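Local coordinates for ribosome-associated factor Y (Coxiella burnetii, PDB 3TQM), which associates with 100S ribosomes, which are dimers of 70S ribosomes, and is probably a hibernation factor that regulates translation, at residues 25-28 against 29-33. Sequence-based numbering, arbitrary orientation.
Sequences HRIQ and PCRDE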
ATOM      1  N   HIS A  25       4.855   7.732   2.496  1.00 37.36           N
ATOM      2  CA  HIS A  25       5.356   9.091   2.330  1.00 40.02           C
ATOM      3  C   HIS A  25       6.763   9.100   1.736  1.00 37.45           C
ATOM      4  O   HIS A  25       7.312  10.161   1.436  1.00 39.72           O
ATOM      5  CB  HIS A  25       5.334   9.838   3.665  1.00 43.81           C
ATOM      6  CG  HIS A  25       3.955  10.137   4.165  1.00 46.41           C
ATOM      7  ND1 HIS A  25       2.952  10.603   3.343  1.00 46.09           N
ATOM      8  CD2 HIS A  25       3.411  10.032   5.401  1.00 47.56           C
ATOM      9  CE1 HIS A  25       1.850  10.776   4.051  1.00 45.73           C
ATOM     10  NE2 HIS A  25       2.100  10.437   5.302  1.00 46.86           N
ATOM     11  N   ARG A  26       7.335   7.911   1.565  1.00 31.12           N
ATOM     12  CA  ARG A  26       8.670   7.763   0.996  1.00 29.40           C
ATOM     13  C   ARG A  26       8.617   7.229  -0.429  1.00 27.00           C
ATOM     14  O   ARG A  26       9.627   7.211  -1.131  1.00 29.03           O
ATOM     15  CB  ARG A  26       9.509   6.804   1.844  1.00 32.52           C
ATOM     16  CG  ARG A  26       9.986   7.361   3.170  1.00 38.79           C
ATOM     17  CD  ARG A  26      10.775   6.300   3.919  1.00 45.22           C
ATOM     18  NE  ARG A  26      11.296   6.789   5.191  1.00 54.04           N
ATOM     19  CZ  ARG A  26      11.554   6.007   6.235  1.00 57.88           C
ATOM     20  NH1 ARG A  26      11.327   4.700   6.159  1.00 56.18           N
ATOM     21  NH2 ARG A  26      12.029   6.530   7.357  1.00 60.67           N
ATOM     22  N   ILE A  27       7.437   6.788  -0.853  1.00 27.39           N
ATOM     23  CA  ILE A  27       7.297   6.104  -2.134  1.00 29.50           C
ATOM     24  C   ILE A  27       7.540   7.018  -3.337  1.00 30.78           C
ATOM     25  O   ILE A  27       7.233   8.209  -3.307  1.00 28.17           O
ATOM     26  CB  ILE A  27       5.921   5.427  -2.267  1.00 29.03           C
ATOM     27  CG1 ILE A  27       5.960   4.357  -3.356  1.00 32.75           C
ATOM     28  CG2 ILE A  27       4.841   6.453  -2.560  1.00 29.51           C
ATOM     29  CD1 ILE A  27       4.677   3.587  -3.479  1.00 33.88           C
ATOM     30  N   GLN A  28       8.099   6.441  -4.395  1.00 31.27           N
ATOM     31  CA  GLN A  28       8.395   7.177  -5.616  1.00 33.58           C
ATOM     32  C   GLN A  28       8.591   6.187  -6.757  1.00 29.19           C
ATOM     33  O   GLN A  28       8.806   5.001  -6.513  1.00 24.01           O
ATOM     34  CB  GLN A  28       9.644   8.042  -5.429  1.00 40.93           C
ATOM     35  CG  GLN A  28      10.632   7.490  -4.422  1.00 46.65           C
ATOM     36  CD  GLN A  28      12.065   7.794  -4.795  1.00 56.22           C
ATOM     37  OE1 GLN A  28      12.574   8.887  -4.534  1.00 61.04           O
ATOM     38  NE2 GLN A  28      12.727   6.826  -5.418  1.00 57.91           N
ATOM     39  N   PRO A  29       8.530   6.671  -8.008  1.00 29.99           N
ATOM     40  CA  PRO A  29       8.370   8.080  -8.388  1.00 30.49           C
ATOM     41  C   PRO A  29       6.919   8.558  -8.403  1.00 28.97           C
ATOM     42  O   PRO A  29       5.999   7.776  -8.160  1.00 26.13           O
ATOM     43  CB  PRO A  29       8.932   8.107  -9.808  1.00 30.99           C
ATOM     44  CG  PRO A  29       8.603   6.756 -10.349  1.00 29.45           C
ATOM     45  CD  PRO A  29       8.712   5.802  -9.185  1.00 28.85           C
ATOM     46  N   CYS A  30       6.737   9.848  -8.672  1.00 31.48           N
ATOM     47  CA  CYS A  30       5.417  10.429  -8.897  1.00 31.88           C
ATOM     48  C   CYS A  30       4.486  10.381  -7.681  1.00 31.75           C
ATOM     49  O   CYS A  30       3.264  10.353  -7.831  1.00 32.69           O
ATOM     50  CB  CYS A  30       4.748   9.767 -10.107  1.00 30.04           C
ATOM     51  SG  CYS A  30       5.662   9.960 -11.662  1.00 28.76           S
ATOM     52  N   ARG A  31       5.061  10.387  -6.484  1.00 29.29           N
ATOM     53  CA  ARG A  31       4.262  10.333  -5.267  1.00 29.50           C
ATOM     54  C   ARG A  31       3.334  11.536  -5.139  1.00 35.19           C
ATOM     55  O   ARG A  31       2.201  11.413  -4.680  1.00 37.16           O
ATOM     56  CB  ARG A  31       5.157  10.245  -4.033  1.00 31.28           C
ATOM     57  CG  ARG A  31       4.389  10.207  -2.721  1.00 30.53           C
ATOM     58  CD  ARG A  31       5.322  10.110  -1.523  1.00 31.59           C
ATOM     59  NE  ARG A  31       6.191  11.278  -1.389  1.00 33.18           N
ATOM     60  CZ  ARG A  31       7.517  11.240  -1.480  1.00 33.40           C
ATOM     61  NH1 ARG A  31       8.135  10.089  -1.707  1.00 31.69           N
ATOM     62  NH2 ARG A  31       8.229  12.349  -1.339  1.00 35.84           N
ATOM     63  N   ASP A  32       3.819  12.705  -5.541  1.00 38.93           N
ATOM     64  CA  ASP A  32       3.048  13.929  -5.367  1.00 41.35           C
ATOM     65  C   ASP A  32       1.903  14.059  -6.367  1.00 38.98           C
ATOM     66  O   ASP A  32       1.128  15.015  -6.317  1.00 39.44           O
ATOM     67  CB  ASP A  32       3.960  15.157  -5.409  1.00 49.22           C
ATOM     68  CG  ASP A  32       4.765  15.321  -4.136  1.00 57.13           C
ATOM     69  OD1 ASP A  32       4.236  15.917  -3.174  1.00 59.76           O
ATOM     70  OD2 ASP A  32       5.920  14.846  -4.090  1.00 59.96           O
ATOM     71  N   GLU A  33       1.794  13.088  -7.266  1.00 35.79           N
ATOM     72  CA  GLU A  33       0.698  13.064  -8.223  1.00 32.32           C
ATOM     73  C   GLU A  33      -0.430  12.176  -7.719  1.00 29.81           C
ATOM     74  O   GLU A  33      -1.508  12.124  -8.311  1.00 29.55           O
ATOM     75  CB  GLU A  33       1.190  12.589  -9.585  1.00 33.03           C
ATOM     76  CG  GLU A  33       2.307  13.449 -10.142  1.00 34.67           C
ATOM     77  CD  GLU A  33       2.731  13.021 -11.526  1.00 35.05           C
ATOM     78  OE1 GLU A  33       1.903  12.425 -12.247  1.00 32.22           O
ATOM     79  OE2 GLU A  33       3.896  13.279 -11.892  1.00 37.97           O
TER
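R31 reaches back across the turn to the carbonyl of I27, and its NH1 donates a hydrogen bond to I27 O at 2.6 Å. The bond is bent, with an N-H...O angle of 131°, and the oxygen lies tilted from the guanidinium plane while the donor sits above the carbonyl plane. A second carbonyl meets the same group differently: H25 O lies 3.0 Å above the guanidinium plane, over its centre, and is 3.1 Å from R31 CZ, a polar contact with the face rather than a hydrogen bond. In R31, CG stands anti to the backbone N (chi1 179°), which helps send the chain toward 25-28, and the bend at chi3 (63°) helps turn the guanidinium so that its face meets H25 O and NH1 comes to I27 O. On the way, the methylene carbons CG and CD of R31 pass the CG2 methyl of I27, each 3.8 Å from it, the two side chains running at a slant to one another.

The chain turns through a cis peptide bond between Q28 and P29, followed by the short 3-10 segment 31-33, where E33 N donates to O of the preceding C30. I27 packs its side chain on L81, E82 and L85 of helix 70-89, P29 rests on S86, and E82 OE2 accepts a bond from Q28 N, so the loop leading to strand 36-44 is fastened to that helix. With two backbone oxygens beside it, one near its edge, tilted from the plane, and one over a face, the R31 guanidinium lies in an electronegative setting that would probably stabilise its positive charge.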